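Ureidoglycolate hydrolase (Arabidopsis thaliana, PDB 4PXE) hydrolyses (S)-ureidoglycolate to glyoxylate, ammonium and carbon dioxide as a manganese-dependent homodimeric amidohydrolase of the peptidase M20 family, completing purine breakdown. Local coordinates at residues Ser11-Asp16 with Ile115-Arg120. Sequence-based numbering, arbitrary orientation.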
# COMPACT_ATOMS: atom_id res chain seq x y z
N SER A 11 -16.48 -45.42 -21.61
CA SER A 11 -17.93 -45.22 -21.63
C SER A 11 -18.54 -45.32 -20.24
O SER A 11 -19.63 -44.81 -20.00
CB SER A 11 -18.60 -46.20 -22.59
OG SER A 11 -18.46 -47.53 -22.13
N SER A 12 -17.83 -45.96 -19.31
CA SER A 12 -18.32 -46.14 -17.95
C SER A 12 -18.04 -44.96 -17.02
O SER A 12 -18.58 -44.90 -15.92
CB SER A 12 -17.71 -47.39 -17.32
OG SER A 12 -16.38 -47.14 -16.90
N LEU A 13 -17.19 -44.03 -17.45
CA LEU A 13 -16.80 -42.92 -16.59
C LEU A 13 -17.97 -41.96 -16.39
O LEU A 13 -18.52 -41.44 -17.36
CB LEU A 13 -15.60 -42.18 -17.18
CG LEU A 13 -14.34 -42.99 -17.45
CD1 LEU A 13 -13.23 -42.09 -18.00
CD2 LEU A 13 -13.86 -43.73 -16.19
N SER A 14 -18.36 -41.74 -15.14
CA SER A 14 -19.39 -40.73 -14.86
C SER A 14 -18.99 -39.88 -13.66
O SER A 14 -18.57 -40.39 -12.62
CB SER A 14 -20.77 -41.37 -14.64
OG SER A 14 -20.84 -42.03 -13.40
N VAL A 15 -19.13 -38.57 -13.84
CA VAL A 15 -18.71 -37.58 -12.87
C VAL A 15 -19.93 -37.03 -12.16
O VAL A 15 -20.98 -36.86 -12.78
CB VAL A 15 -17.97 -36.41 -13.58
CG1 VAL A 15 -17.65 -35.27 -12.62
CG2 VAL A 15 -16.71 -36.91 -14.28
N ASP A 16 -19.80 -36.76 -10.87
CA ASP A 16 -20.85 -36.06 -10.14
C ASP A 16 -20.61 -34.57 -10.37
O ASP A 16 -19.96 -33.91 -9.57
CB ASP A 16 -20.75 -36.38 -8.65
CG ASP A 16 -21.87 -35.76 -7.83
OD1 ASP A 16 -22.67 -34.98 -8.38
OD2 ASP A 16 -21.93 -36.05 -6.62
N ILE A 115 -10.23 -39.84 -9.10
CA ILE A 115 -10.03 -41.08 -8.34
C ILE A 115 -11.37 -41.75 -8.05
O ILE A 115 -11.54 -42.95 -8.27
CB ILE A 115 -9.30 -40.82 -7.00
CG1 ILE A 115 -7.86 -40.38 -7.27
CG2 ILE A 115 -9.31 -42.05 -6.12
CD1 ILE A 115 -7.03 -41.38 -7.99
N ASN A 116 -12.32 -40.97 -7.57
CA ASN A 116 -13.65 -41.49 -7.27
C ASN A 116 -14.37 -42.04 -8.51
O ASN A 116 -15.02 -43.09 -8.44
CB ASN A 116 -14.48 -40.43 -6.54
CG ASN A 116 -13.99 -40.20 -5.12
OD1 ASN A 116 -13.60 -41.15 -4.43
ND2 ASN A 116 -13.99 -38.96 -4.67
N VAL A 117 -14.20 -41.37 -9.64
CA VAL A 117 -14.73 -41.82 -10.92
C VAL A 117 -14.15 -43.19 -11.30
O VAL A 117 -14.89 -44.12 -11.66
CB VAL A 117 -14.40 -40.80 -12.05
CG1 VAL A 117 -14.56 -41.43 -13.43
CG2 VAL A 117 -15.26 -39.53 -11.91
N LEU A 118 -12.84 -43.33 -11.20
CA LEU A 118 -12.17 -44.59 -11.52
C LEU A 118 -12.59 -45.71 -10.57
O LEU A 118 -12.79 -46.86 -11.00
CB LEU A 118 -10.65 -44.40 -11.47
CG LEU A 118 -10.07 -43.64 -12.66
CD1 LEU A 118 -8.58 -43.38 -12.44
CD2 LEU A 118 -10.31 -44.38 -13.98
N LYS A 119 -12.73 -45.39 -9.29
CA LYS A 119 -13.18 -46.38 -8.32
C LYS A 119 -14.62 -46.84 -8.62
O LYS A 119 -14.90 -48.04 -8.54
CB LYS A 119 -13.03 -45.88 -6.88
CG LYS A 119 -11.57 -45.82 -6.43
CD LYS A 119 -11.43 -45.67 -4.92
CE LYS A 119 -9.96 -45.82 -4.50
NZ LYS A 119 -9.78 -45.88 -3.02
N ARG A 120 -15.51 -45.92 -8.97
CA ARG A 120 -16.89 -46.29 -9.31
C ARG A 120 -16.93 -47.22 -10.52
O ARG A 120 -17.83 -48.07 -10.64
CB ARG A 120 -17.78 -45.07 -9.56
CG ARG A 120 -18.22 -44.37 -8.29
CD ARG A 120 -19.31 -43.32 -8.55
NE ARG A 120 -18.89 -42.21 -9.41
CZ ARG A 120 -18.35 -41.08 -8.97
NH1 ARG A 120 -18.11 -40.91 -7.67
NH2 ARG A 120 -18.03 -40.12 -9.83
O HOH W 1 -17.23 -43.89 -13.17
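An N-terminal linker packed across the last turn of a helix in the metal-binding part of this M20-family fold makes the contact: L13 to D16, joining helices 9-12 and 17-28, cross V117, L118 and R120 of helix 105-120. The two backbones run nearest at V15 and V117, whose CA atoms are 6.1 Å apart. The CB of V117 is directed toward the linker, and its two methyls meet different partners. V117 CG1, anti to the backbone N (chi1 163°), meets L13 CD2 at 3.7 Å, the two side chains crossing at about a right angle. V117 CG2 lies 3.8 Å from V15 CG2 and also touches the carbonyl oxygen of S14. Although the CB of V15 is directed away from this helix, and its side chain also touches A414, V417 and K418 of helix 410-429, its CG2 still reaches V117, so the linker is packed against both helices. An alanine at V117 would probably open a gap beside L13 and V15, since both methyls that touch them would be gone. R120 NH2 donates to S14 O over 2.9 Å in a nearly straight bond (176° at the hydrogen), with the oxygen only 1° out of the guanidinium plane. The same nitrogen forms a salt bridge with E113, whose OE2 also accepts from D16 N; one carboxylate oxygen thus links the arginine to the linker backbone. D16 then N-caps helix 17-28 through OD1 to the backbone N of G19. At S14 a water bridges the two backbones, accepting from S14 N at 3.1 Å and donating to V117 O at 2.8 Å.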